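Local coordinates for GDSL-like protein (Collinsella aerofaciens ATCC 25986, PDB 7BXD) that probably hydrolyses acyl esters, as a bacterial acyl-hydrolase of the GDSL-like, SGNH-hydrolase family, at residues T30-G35 and D99-F104; S37-D42 and V67-I72; S111-L116 and L169-L174. All coordinates share one frame; numbering follows the deposited sequence. Where two conformers were deposited one is given.

Contact 1: T30-G35 and D99-F104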
ATOM      1  N   THR A  30       8.291  14.258   8.900  1.00 18.64           N
ATOM      2  CA  THR A  30       8.754  13.508   7.733  1.00 18.49           C
ATOM      3  C   THR A  30       7.952  12.210   7.657  1.00 16.86           C
ATOM      4  O   THR A  30       7.894  11.453   8.634  1.00 18.08           O
ATOM      5  CB  THR A  30      10.254  13.212   7.848  1.00 20.15           C
ATOM      6  OG1 THR A  30      10.963  14.455   7.835  1.00 22.13           O
ATOM      7  CG2 THR A  30      10.768  12.363   6.677  1.00 21.16           C
ATOM      8  N   ILE A  31       7.361  11.952   6.489  1.00 16.34           N
ATOM      9  CA  ILE A  31       6.435  10.836   6.288  1.00 15.51           C
ATOM     10  C   ILE A  31       7.068   9.889   5.269  1.00 15.17           C
ATOM     11  O   ILE A  31       7.287  10.277   4.113  1.00 16.69           O
ATOM     12  CB  ILE A  31       5.072  11.340   5.790  1.00 16.22           C
ATOM     13  CG1 ILE A  31       4.497  12.378   6.783  1.00 17.78           C
ATOM     14  CG2 ILE A  31       4.113  10.160   5.599  1.00 16.76           C
ATOM     15  CD1 ILE A  31       3.191  13.018   6.323  1.00 19.21           C
ATOM     16  N   CYS A  32       7.348   8.656   5.689  1.00 14.80           N
ATOM     17  CA  CYS A  32       7.964   7.652   4.828  1.00 14.89           C
ATOM     18  C   CYS A  32       6.877   6.744   4.251  1.00 14.28           C
ATOM     19  O   CYS A  32       6.206   6.026   5.000  1.00 15.00           O
ATOM     20  CB  CYS A  32       8.978   6.850   5.642  1.00 16.55           C
ATOM     21  SG  CYS A  32       9.790   5.573   4.684  1.00 17.68           S
ATOM     22  N   CYS A  33       6.682   6.807   2.919  1.00 14.15           N
ATOM     23  CA  CYS A  33       5.626   6.066   2.225  1.00 14.12           C
ATOM     24  C   CYS A  33       6.239   4.812   1.600  1.00 13.63           C
ATOM     25  O   CYS A  33       6.967   4.897   0.591  1.00 14.51           O
ATOM     26  CB  CYS A  33       4.966   6.974   1.178  1.00 15.09           C
ATOM     27  SG  CYS A  33       4.236   8.449   1.939  1.00 15.55           S
ATOM     28  N   PHE A  34       5.942   3.654   2.190  1.00 13.61           N
ATOM     29  CA  PHE A  34       6.528   2.375   1.821  1.00 13.22           C
ATOM     30  C   PHE A  34       5.437   1.614   1.056  1.00 13.10           C
ATOM     31  O   PHE A  34       4.360   1.342   1.615  1.00 13.68           O
ATOM     32  CB  PHE A  34       6.904   1.684   3.127  1.00 13.85           C
ATOM     33  CG  PHE A  34       7.715   0.420   3.002  1.00 14.06           C
ATOM     34  CD1 PHE A  34       8.633   0.223   1.974  1.00 13.78           C
ATOM     35  CD2 PHE A  34       7.602  -0.563   3.999  1.00 14.79           C
ATOM     36  CE1 PHE A  34       9.428  -0.923   1.935  1.00 14.44           C
ATOM     37  CE2 PHE A  34       8.404  -1.712   3.972  1.00 14.90           C
ATOM     38  CZ  PHE A  34       9.323  -1.894   2.945  1.00 15.00           C
ATOM     39  N   GLY A  35       5.681   1.338  -0.226  1.00 13.42           N
ATOM     40  CA  GLY A  35       4.624   0.788  -1.046  1.00 13.80           C
ATOM     41  C   GLY A  35       5.116   0.065  -2.285  1.00 13.54           C
ATOM     42  O   GLY A  35       6.310  -0.242  -2.433  1.00 13.88           O
ATOM     43  N   ASP A  99       9.141  10.365  10.983  1.00 16.43           N
ATOM     44  CA  ASP A  99       8.179  10.520  12.072  1.00 16.84           C
ATOM     45  C   ASP A  99       6.934   9.672  11.883  1.00 15.83           C
ATOM     46  O   ASP A  99       6.314   9.267  12.874  1.00 16.88           O
ATOM     47  CB  ASP A  99       7.776  11.993  12.168  1.00 18.73           C
ATOM     48  CG  ASP A  99       8.982  12.887  12.361  1.00 20.34           C
ATOM     49  OD1 ASP A  99       9.679  12.749  13.390  1.00 22.64           O
ATOM     50  OD2 ASP A  99       9.257  13.705  11.469  1.00 21.75           O
ATOM     51  N   VAL A 100       6.541   9.422  10.632  1.00 15.71           N
ATOM     52  CA  VAL A 100       5.359   8.623  10.323  1.00 15.17           C
ATOM     53  C   VAL A 100       5.750   7.658   9.214  1.00 15.01           C
ATOM     54  O   VAL A 100       6.414   8.058   8.241  1.00 15.88           O
ATOM     55  CB  VAL A 100       4.206   9.534   9.841  1.00 16.43           C
ATOM     56  CG1 VAL A 100       2.938   8.734   9.510  1.00 17.48           C
ATOM     57  CG2 VAL A 100       3.892  10.644  10.857  1.00 17.17           C
ATOM     58  N   TYR A 101       5.323   6.401   9.350  1.00 14.13           N
ATOM     59  CA  TYR A 101       5.442   5.393   8.303  1.00 14.59           C
ATOM     60  C   TYR A 101       4.053   5.075   7.790  1.00 13.68           C
ATOM     61  O   TYR A 101       3.147   4.775   8.584  1.00 14.72           O
ATOM     62  CB  TYR A 101       6.099   4.102   8.824  1.00 14.31           C
ATOM     63  CG  TYR A 101       7.568   4.371   9.014  1.00 14.21           C
ATOM     64  CD1 TYR A 101       8.019   5.032  10.139  1.00 15.37           C
ATOM     65  CD2 TYR A 101       8.500   4.094   7.994  1.00 14.78           C
ATOM     66  CE1 TYR A 101       9.361   5.404  10.278  1.00 15.97           C
ATOM     67  CE2 TYR A 101       9.836   4.469   8.103  1.00 15.17           C
ATOM     68  CZ  TYR A 101      10.255   5.134   9.241  1.00 15.49           C
ATOM     69  OH  TYR A 101      11.548   5.565   9.377  1.00 16.37           O
ATOM     70  N   VAL A 102       3.891   5.131   6.467  1.00 13.58           N
ATOM     71  CA  VAL A 102       2.633   4.789   5.791  1.00 13.70           C
ATOM     72  C   VAL A 102       2.927   3.577   4.921  1.00 12.94           C
ATOM     73  O   VAL A 102       3.721   3.675   3.972  1.00 14.36           O
ATOM     74  CB  VAL A 102       2.111   5.964   4.945  1.00 14.57           C
ATOM     75  CG1 VAL A 102       0.852   5.555   4.200  1.00 15.75           C
ATOM     76  CG2 VAL A 102       1.837   7.190   5.831  1.00 15.89           C
ATOM     77  N   VAL A 103       2.330   2.419   5.253  1.00 12.51           N
ATOM     78  CA  VAL A 103       2.601   1.165   4.540  1.00 12.98           C
ATOM     79  C   VAL A 103       1.369   0.835   3.715  1.00 13.09           C
ATOM     80  O   VAL A 103       0.275   0.665   4.274  1.00 13.32           O
ATOM     81  CB  VAL A 103       2.943   0.019   5.511  1.00 13.64           C
ATOM     82  CG1 VAL A 103       3.248  -1.244   4.715  1.00 15.05           C
ATOM     83  CG2 VAL A 103       4.114   0.407   6.432  1.00 15.35           C
ATOM     84  N   PHE A 104       1.541   0.735   2.392  1.00 12.70           N
ATOM     85  CA  PHE A 104       0.434   0.605   1.447  1.00 12.72           C
ATOM     86  C   PHE A 104       0.806  -0.496   0.461  1.00 12.60           C
ATOM     87  O   PHE A 104       1.635  -0.278  -0.422  1.00 13.16           O
ATOM     88  CB  PHE A 104       0.300   1.968   0.761  1.00 13.48           C
ATOM     89  CG  PHE A 104      -0.801   2.094  -0.283  1.00 13.09           C
ATOM     90  CD1 PHE A 104      -1.996   1.374  -0.224  1.00 13.13           C
ATOM     91  CD2 PHE A 104      -0.630   3.032  -1.311  1.00 13.25           C
ATOM     92  CE1 PHE A 104      -2.995   1.579  -1.166  1.00 13.96           C
ATOM     93  CE2 PHE A 104      -1.628   3.232  -2.264  1.00 13.95           C
ATOM     94  CZ  PHE A 104      -2.811   2.497  -2.189  1.00 14.33           C
TER
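Strand 30-35 and strand 100-104 pair in parallel in the middle of the central sheet, with Ile-31, Cys-32, Cys-33 and Phe-34 facing Val-100, Tyr-101, Val-102 and Val-103 one to one. The axes of the short segments come within 4.7 Å and their directions differ by 20°. The bonds run to and fro: Cys-32 N donates to Val-100 O at 2.8 Å, Val-102 N to Cys-32 O, Phe-34 N to Val-102 O, and Phe-104 N to Phe-34 O. At the N-terminal end Thr-30 O takes two donors, Asp-99 N and Val-100 N, while Thr-30 N returns a nearly straight bond (176°) of 2.8 Å to Asp-99 OD2, which uses its anti lone pair. This is the core pairing of the alpha/beta/alpha SGNH-hydrolase fold: strand 66-71 flanks strand 30-35 beyond, and strand 146-150 lies past 100-104. On one face, Ile-31 CG2 meets Val-102 CG2 at 3.7 Å, and Cys-33 SG lies at the longer distance of 4.4 Å from Val-102 CB. On the other, Cys-32 SG stands anti to the backbone N (chi1 179°), 4.6 Å from the centre of the Tyr-101 ring in an oblique sulfur-aromatic contact; Cys-32 CB touches the same part of the ring, 3.5 Å from Tyr-101 CE2. The far end of that ring is fixed elsewhere, its OH bonding to Asp-95 O and Ala-98 N. Further along the same face, Val-103 CG2 approaches the edge of the Phe-34 ring, 4.4 Å from CD2, and Phe-87 meets the same ring.

Contact 2: S37-D42 and V67-I72; sequences STTWGD and VENFGI
Asn-69 CG stands anti to its backbone N (chi1 -172°), on the side of Thr-39, and a chi2 of -52° turns the amide so that ND2 meets Thr-39 O; Trp-40 CG, likewise anti (chi1 -174°), lies 3.8 Å from Gly-71 O. The amide works in two directions. Asn-69 ND2 donates to Thr-39 O at 2.8 Å from above the plane of the Thr-39 carbonyl, while Asn-69 OD1 accepts from Gly-71 N at 2.9 Å, closing an Asx turn at the end of strand 66-71. Thr-39 CG2 packs 3.9 Å from Gly-71 CA. At the edge of the indole, Trp-40 CD1 meets Gly-71 O at 3.2 Å, the oxygen lying near the ring plane. The backbone of Gly-71 runs so near helix 37-40 that a CB on it would lie 2.3 Å from Trp-40 N, which leaves room for glycine alone. An alanine in place of Asn-69 would probably leave Gly-71 N without its side-chain acceptor and Thr-39 O with Ser-53 OG but no amide donor from the strand. Ser-37 lies in the GDS sequence of the family's first signature block, where the nucleophile is found in relatives; its N is 3.5 Å from Ile-72 O. Helix 37-40 thus rests against the C-terminal end of strand 66-71, with Thr-39 also touching Phe-104 of strand 100-104 and Thr-55 of helix 55-61; Thr-55 OG1 is also hydrogen-bonded to Asn-69 ND2.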
ATOM      1  N   SER A  37       3.840  -0.491  -6.762  1.00 13.08           N
ATOM      2  CA  SER A  37       3.650   0.381  -7.925  1.00 13.91           C
ATOM      3  C   SER A  37       2.744   1.564  -7.614  1.00 13.61           C
ATOM      4  O   SER A  37       2.872   2.630  -8.247  1.00 14.09           O
ATOM      5  CB  SER A  37       3.005  -0.372  -9.090  1.00 15.79           C
ATOM      6  OG  SER A  37       3.613  -1.623  -9.333  1.00 17.98           O
ATOM      7  N   THR A  38       1.755   1.362  -6.731  1.00 13.37           N
ATOM      8  CA  THR A  38       0.774   2.397  -6.409  1.00 13.57           C
ATOM      9  C   THR A  38       1.302   3.433  -5.438  1.00 13.72           C
ATOM     10  O   THR A  38       0.586   4.391  -5.125  1.00 14.64           O
ATOM     11  CB  THR A  38      -0.547   1.766  -5.913  1.00 13.89           C
ATOM     12  OG1 THR A  38      -0.357   0.996  -4.709  1.00 14.62           O
ATOM     13  CG2 THR A  38      -1.172   0.891  -7.001  1.00 15.67           C
ATOM     14  N   THR A  39       2.544   3.265  -4.964  1.00 13.56           N
ATOM     15  CA  THR A  39       3.302   4.339  -4.336  1.00 13.55           C
ATOM     16  C   THR A  39       4.398   4.860  -5.260  1.00 13.73           C
ATOM     17  O   THR A  39       4.590   6.081  -5.357  1.00 14.30           O
ATOM     18  CB  THR A  39       3.901   3.875  -2.985  1.00 13.67           C
ATOM     19  OG1 THR A  39       2.825   3.614  -2.071  1.00 14.56           O
ATOM     20  CG2 THR A  39       4.772   4.941  -2.373  1.00 14.98           C
ATOM     21  N   TRP A  40       5.127   3.979  -5.969  1.00 13.77           N
ATOM     22  CA  TRP A  40       6.164   4.449  -6.892  1.00 14.09           C
ATOM     23  C   TRP A  40       5.605   5.482  -7.863  1.00 14.00           C
ATOM     24  O   TRP A  40       6.286   6.470  -8.193  1.00 14.76           O
ATOM     25  CB  TRP A  40       6.738   3.271  -7.676  1.00 14.96           C
ATOM     26  CG  TRP A  40       7.912   3.686  -8.540  1.00 14.93           C
ATOM     27  CD1 TRP A  40       9.201   3.863  -8.127  1.00 16.30           C
ATOM     28  CD2 TRP A  40       7.892   3.993  -9.953  1.00 14.58           C
ATOM     29  NE1 TRP A  40       9.985   4.265  -9.186  1.00 16.86           N
ATOM     30  CE2 TRP A  40       9.208   4.354 -10.319  1.00 15.83           C
ATOM     31  CE3 TRP A  40       6.894   3.979 -10.928  1.00 14.95           C
ATOM     32  CZ2 TRP A  40       9.543   4.727 -11.625  1.00 16.10           C
ATOM     33  CZ3 TRP A  40       7.222   4.324 -12.235  1.00 15.90           C
ATOM     34  CH2 TRP A  40       8.539   4.715 -12.565  1.00 16.04           C
ATOM     35  N   GLY A  41       4.371   5.261  -8.341  1.00 14.14           N
ATOM     36  CA  GLY A  41       3.732   6.153  -9.299  1.00 14.82           C
ATOM     37  C   GLY A  41       3.564   5.596 -10.696  1.00 14.50           C
ATOM     38  O   GLY A  41       3.590   6.362 -11.656  1.00 14.99           O
ATOM     39  N   ASP A  42       3.355   4.277 -10.827  1.00 14.19           N
ATOM     40  CA  ASP A  42       3.143   3.684 -12.147  1.00 14.21           C
ATOM     41  C   ASP A  42       1.827   4.190 -12.707  1.00 14.14           C
ATOM     42  O   ASP A  42       0.796   4.165 -12.024  1.00 15.29           O
ATOM     43  CB  ASP A  42       3.130   2.162 -11.963  1.00 15.01           C
ATOM     44  CG  ASP A  42       3.134   1.366 -13.258  1.00 15.93           C
ATOM     45  OD1 ASP A  42       2.744   1.871 -14.325  1.00 16.38           O
ATOM     46  OD2 ASP A  42       3.529   0.177 -13.163  1.00 17.79           O
ATOM     47  N   VAL A  67       7.770  14.411   2.471  1.00 18.24           N
ATOM     48  CA  VAL A  67       7.253  13.093   2.126  1.00 17.70           C
ATOM     49  C   VAL A  67       8.310  12.352   1.322  1.00 18.11           C
ATOM     50  O   VAL A  67       8.826  12.883   0.329  1.00 20.73           O
ATOM     51  CB  VAL A  67       5.916  13.190   1.373  1.00 18.51           C
ATOM     52  CG1 VAL A  67       5.378  11.785   1.089  1.00 18.97           C
ATOM     53  CG2 VAL A  67       4.895  13.977   2.200  1.00 19.14           C
ATOM     54  N   GLU A  68       8.656  11.142   1.766  1.00 16.98           N
ATOM     55  CA  GLU A  68       9.640  10.305   1.100  1.00 16.83           C
ATOM     56  C   GLU A  68       8.943   9.133   0.415  1.00 16.01           C
ATOM     57  O   GLU A  68       8.083   8.470   1.008  1.00 17.46           O
ATOM     58  CB  GLU A  68      10.641   9.740   2.116  1.00 19.12           C
ATOM     59  CG  GLU A  68      11.276  10.796   3.008  1.00 22.36           C
ATOM     60  CD  GLU A  68      12.185  10.222   4.054  1.00 25.34           C
ATOM     61  OE1 GLU A  68      11.812   9.187   4.643  1.00 24.43           O
ATOM     62  OE2 GLU A  68      13.257  10.835   4.305  1.00 29.04           O
ATOM     63  N   ASN A  69       9.344   8.841  -0.817  1.00 15.66           N
ATOM     64  CA  ASN A  69       8.741   7.784  -1.628  1.00 15.88           C
ATOM     65  C   ASN A  69       9.650   6.553  -1.611  1.00 15.56           C
ATOM     66  O   ASN A  69      10.719   6.562  -2.228  1.00 17.27           O
ATOM     67  CB  ASN A  69       8.536   8.298  -3.050  1.00 16.04           C
ATOM     68  CG  ASN A  69       7.749   7.326  -3.905  1.00 15.89           C
ATOM     69  OD1 ASN A  69       8.091   6.138  -3.985  1.00 16.89           O
ATOM     70  ND2 ASN A  69       6.701   7.809  -4.557  1.00 16.24           N
ATOM     71  N   PHE A  70       9.201   5.484  -0.950  1.00 14.95           N
ATOM     72  CA  PHE A  70       9.851   4.179  -0.997  1.00 14.78           C
ATOM     73  C   PHE A  70       8.886   3.163  -1.618  1.00 14.95           C
ATOM     74  O   PHE A  70       8.582   2.108  -1.051  1.00 16.04           O
ATOM     75  CB  PHE A  70      10.354   3.746   0.390  1.00 15.11           C
ATOM     76  CG  PHE A  70      11.554   4.524   0.856  1.00 15.38           C
ATOM     77  CD1 PHE A  70      12.835   4.090   0.548  1.00 15.84           C
ATOM     78  CD2 PHE A  70      11.411   5.717   1.570  1.00 16.41           C
ATOM     79  CE1 PHE A  70      13.951   4.828   0.980  1.00 16.68           C
ATOM     80  CE2 PHE A  70      12.531   6.441   2.005  1.00 17.53           C
ATOM     81  CZ  PHE A  70      13.796   5.973   1.724  1.00 16.14           C
ATOM     82  N   GLY A  71       8.384   3.491  -2.804  1.00 15.55           N
ATOM     83  CA  GLY A  71       7.585   2.565  -3.573  1.00 15.85           C
ATOM     84  C   GLY A  71       8.444   1.850  -4.602  1.00 15.77           C
ATOM     85  O   GLY A  71       9.316   2.465  -5.230  1.00 17.69           O
ATOM     86  N   ILE A  72       8.172   0.551  -4.809  1.00 15.33           N
ATOM     87  CA  ILE A  72       8.857  -0.288  -5.798  1.00 15.87           C
ATOM     88  C   ILE A  72       7.810  -1.084  -6.574  1.00 15.03           C
ATOM     89  O   ILE A  72       6.992  -1.811  -5.984  1.00 15.31           O
ATOM     90  CB  ILE A  72       9.894  -1.224  -5.138  1.00 16.46           C
ATOM     91  CG1 ILE A  72      11.069  -0.409  -4.596  1.00 17.76           C
ATOM     92  CG2 ILE A  72      10.356  -2.348  -6.081  1.00 18.14           C
ATOM     93  CD1 ILE A  72      11.967   0.256  -5.676  1.00 19.81           C
TER

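Contact 3: S111-L116 and L169-L174; sequences SRNVPL and LNHLGL
Asn-113 reaches into a compact turn formed by residues 170-174, a type I beta turn from Asn-170 to Gly-173 combined with an Asx turn. Asn-170 holds its CG in the crowded position between backbone N and carbonyl carbon (chi1 72°), and its OD1 is gripped from opposite faces by Leu-172 N at 2.9 Å and Leu-174 N at 3.1 Å. Its ND2 bonds to Phe-110 O, and its CB lies 3.2 Å from Asn-113 OD1. At His-171 the backbone N gives a short but bent, weak bond to Asn-113 OD1 (2.7 Å, 128°), and the imidazole lies close to parallel with the Asn-113 amide, their planes 15° apart. A water sits 3.7 Å above the centre of one face of this ring; it accepts from Asn-113 ND2, donates to Ser-111 O and takes a weak bond from His-171 N, a weak bridge between the segments. Leu-172 next lays its CD1 against the other backbone, 3.5 Å from Val-114 O, an oxygen hydrogen-bonded to Tyr-179 OH of helix 176-189. Finally, Leu-174 CD1 touches Leu-116 CB at 3.9 Å.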
ATOM      1  N   SER A 111      -2.558 -10.951  -6.174  0.53 15.85           N
ATOM      2  CA  SER A 111      -2.515 -11.300  -7.590  0.53 18.09           C
ATOM      3  C   SER A 111      -1.446 -12.337  -7.910  0.53 18.26           C
ATOM      4  O   SER A 111      -1.572 -13.043  -8.921  0.53 19.20           O
ATOM      5  CB  SER A 111      -2.365 -10.044  -8.460  0.53 20.61           C
ATOM      6  OG  SER A 111      -1.075  -9.487  -8.373  0.53 21.76           O
ATOM      7  N   ARG A 112      -0.389 -12.436  -7.101  1.00 18.37           N
ATOM      8  CA  ARG A 112       0.694 -13.382  -7.346  1.00 19.06           C
ATOM      9  C   ARG A 112       0.734 -14.508  -6.317  1.00 18.78           C
ATOM     10  O   ARG A 112       1.769 -15.144  -6.139  1.00 20.44           O
ATOM     11  CB  ARG A 112       2.038 -12.648  -7.484  1.00 21.35           C
ATOM     12  CG  ARG A 112       2.035 -11.565  -8.553  1.00 24.87           C
ATOM     13  CD  ARG A 112       1.584 -12.121  -9.887  1.00 29.18           C
ATOM     14  NE  ARG A 112       1.905 -11.212 -10.979  1.00 32.31           N
ATOM     15  CZ  ARG A 112       1.232 -11.161 -12.120  1.00 34.27           C
ATOM     16  NH1 ARG A 112       0.193 -11.962 -12.308  1.00 35.31           N
ATOM     17  NH2 ARG A 112       1.587 -10.300 -13.064  1.00 34.87           N
ATOM     18  N   ASN A 113      -0.393 -14.803  -5.665  1.00 18.36           N
ATOM     19  CA  ASN A 113      -0.581 -16.087  -4.991  1.00 18.30           C
ATOM     20  C   ASN A 113       0.375 -16.288  -3.815  1.00 18.65           C
ATOM     21  O   ASN A 113       0.974 -17.344  -3.644  1.00 20.21           O
ATOM     22  CB  ASN A 113      -0.529 -17.212  -6.023  1.00 19.54           C
ATOM     23  CG  ASN A 113      -1.570 -16.990  -7.056  1.00 19.94           C
ATOM     24  OD1 ASN A 113      -2.752 -16.960  -6.728  1.00 20.57           O
ATOM     25  ND2 ASN A 113      -1.166 -16.747  -8.299  1.00 20.84           N
ATOM     26  N   VAL A 114       0.504 -15.264  -2.989  1.00 17.00           N
ATOM     27  CA  VAL A 114       1.178 -15.440  -1.695  1.00 16.48           C
ATOM     28  C   VAL A 114       0.258 -16.235  -0.771  1.00 16.24           C
ATOM     29  O   VAL A 114      -0.915 -15.849  -0.588  1.00 16.01           O
ATOM     30  CB  VAL A 114       1.501 -14.063  -1.096  1.00 16.10           C
ATOM     31  CG1 VAL A 114       1.816 -14.161   0.392  1.00 16.24           C
ATOM     32  CG2 VAL A 114       2.646 -13.444  -1.873  1.00 16.64           C
ATOM     33  N   PRO A 115       0.718 -17.337  -0.186  1.00 16.72           N
ATOM     34  CA  PRO A 115      -0.133 -18.074   0.758  1.00 17.44           C
ATOM     35  C   PRO A 115      -0.586 -17.179   1.906  1.00 16.15           C
ATOM     36  O   PRO A 115       0.188 -16.387   2.446  1.00 16.43           O
ATOM     37  CB  PRO A 115       0.780 -19.206   1.248  1.00 19.39           C
ATOM     38  CG  PRO A 115       1.833 -19.369   0.163  1.00 21.43           C
ATOM     39  CD  PRO A 115       2.059 -17.939  -0.304  1.00 18.77           C
ATOM     40  N   LEU A 116      -1.842 -17.333   2.319  1.00 16.07           N
ATOM     41  CA  LEU A 116      -2.376 -16.421   3.323  1.00 16.24           C
ATOM     42  C   LEU A 116      -1.794 -16.696   4.710  1.00 15.62           C
ATOM     43  O   LEU A 116      -1.426 -15.768   5.426  1.00 16.76           O
ATOM     44  CB  LEU A 116      -3.902 -16.522   3.313  1.00 17.77           C
ATOM     45  CG  LEU A 116      -4.651 -15.408   4.014  1.00 18.67           C
ATOM     46  CD1 LEU A 116      -4.550 -14.089   3.211  1.00 17.71           C
ATOM     47  CD2 LEU A 116      -6.129 -15.772   4.216  1.00 20.24           C
ATOM     48  N   LEU A 169     -11.112 -14.900  -8.108  1.00 16.05           N
ATOM     49  CA  LEU A 169     -10.243 -15.743  -7.303  1.00 16.32           C
ATOM     50  C   LEU A 169      -8.851 -15.766  -7.900  1.00 16.73           C
ATOM     51  O   LEU A 169      -8.690 -15.917  -9.121  1.00 18.44           O
ATOM     52  CB  LEU A 169     -10.756 -17.173  -7.260  1.00 16.97           C
ATOM     53  CG  LEU A 169     -12.164 -17.343  -6.661  1.00 18.62           C
ATOM     54  CD1 LEU A 169     -12.618 -18.792  -6.765  1.00 19.68           C
ATOM     55  CD2 LEU A 169     -12.256 -16.836  -5.224  1.00 20.85           C
ATOM     56  N   ASN A 170      -7.847 -15.653  -7.042  1.00 16.13           N
ATOM     57  CA  ASN A 170      -6.482 -15.925  -7.468  1.00 17.03           C
ATOM     58  C   ASN A 170      -6.290 -17.434  -7.626  1.00 17.27           C
ATOM     59  O   ASN A 170      -7.234 -18.223  -7.503  1.00 17.66           O
ATOM     60  CB  ASN A 170      -5.469 -15.229  -6.547  1.00 16.51           C
ATOM     61  CG  ASN A 170      -5.354 -15.854  -5.155  1.00 15.80           C
ATOM     62  OD1 ASN A 170      -5.940 -16.905  -4.849  1.00 16.57           O
ATOM     63  ND2 ASN A 170      -4.594 -15.186  -4.288  1.00 15.74           N
ATOM     64  N   HIS A 171      -5.058 -17.852  -7.923  1.00 18.71           N
ATOM     65  CA  HIS A 171      -4.821 -19.281  -8.148  1.00 19.87           C
ATOM     66  C   HIS A 171      -4.875 -20.095  -6.851  1.00 19.98           C
ATOM     67  O   HIS A 171      -4.885 -21.332  -6.899  1.00 22.05           O
ATOM     68  CB  HIS A 171      -3.501 -19.486  -8.916  1.00 22.40           C
ATOM     69  CG  HIS A 171      -3.511 -18.875 -10.294  1.00 25.63           C
ATOM     70  ND1 HIS A 171      -2.368 -18.514 -10.984  1.00 29.03           N
ATOM     71  CD2 HIS A 171      -4.550 -18.522 -11.087  1.00 27.67           C
ATOM     72  CE1 HIS A 171      -2.709 -17.986 -12.149  1.00 29.67           C
ATOM     73  NE2 HIS A 171      -4.026 -18.003 -12.245  1.00 28.91           N
ATOM     74  N   LEU A 172      -4.915 -19.433  -5.699  1.00 19.80           N
ATOM     75  CA  LEU A 172      -5.119 -20.114  -4.425  1.00 20.13           C
ATOM     76  C   LEU A 172      -6.588 -20.188  -4.029  1.00 21.31           C
ATOM     77  O   LEU A 172      -6.906 -20.681  -2.935  1.00 23.34           O
ATOM     78  CB  LEU A 172      -4.333 -19.404  -3.308  1.00 20.42           C
ATOM     79  CG  LEU A 172      -2.834 -19.258  -3.579  1.00 21.45           C
ATOM     80  CD1 LEU A 172      -2.168 -18.563  -2.423  1.00 21.37           C
ATOM     81  CD2 LEU A 172      -2.181 -20.608  -3.817  1.00 22.81           C
ATOM     82  N   GLY A 173      -7.492 -19.676  -4.852  1.00 19.41           N
ATOM     83  CA  GLY A 173      -8.901 -19.728  -4.501  1.00 19.65           C
ATOM     84  C   GLY A 173      -9.341 -18.639  -3.542  1.00 19.07           C
ATOM     85  O   GLY A 173     -10.404 -18.770  -2.917  1.00 20.39           O
ATOM     86  N   LEU A 174      -8.589 -17.553  -3.447  1.00 17.38           N
ATOM     87  CA  LEU A 174      -8.877 -16.462  -2.524  1.00 16.57           C
ATOM     88  C   LEU A 174      -9.221 -15.198  -3.303  1.00 15.65           C
ATOM     89  O   LEU A 174      -8.692 -14.960  -4.385  1.00 16.58           O
ATOM     90  CB  LEU A 174      -7.665 -16.153  -1.625  1.00 17.90           C
ATOM     91  CG  LEU A 174      -7.230 -17.298  -0.709  1.00 19.76           C
ATOM     92  CD1 LEU A 174      -5.913 -16.970  -0.051  1.00 20.73           C
ATOM     93  CD2 LEU A 174      -8.327 -17.534   0.342  1.00 21.04           C
TER
HETATM   94  O   HOH W   1      -3.586 -15.254  -9.399  1.00 22.25           O

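How the contacts relate
Contacts 1 and 2 share the parallel sheet, in which strand 30-35 lies between 66-71 and 100-104; their centres are 10 Å apart, and the backbones of Cys-33 and Phe-70 probably join them by a hydrogen bond. Both segments of contact 2, 37-42 and 67-72, fall between 30-35 and 99-104 in the chain, so contact 2 is nested within the loop closed by contact 1. Contact 3 comes later, opening soon after strand 100-104 by way of helix 107-111. It joins two loops, and its centre lies about 26 Å from that of contact 1 and 24 Å from that of contact 2. The first two thus build the sheet core and the helix 37-40 that follows its strand 30-35, while the third ties peripheral loops together.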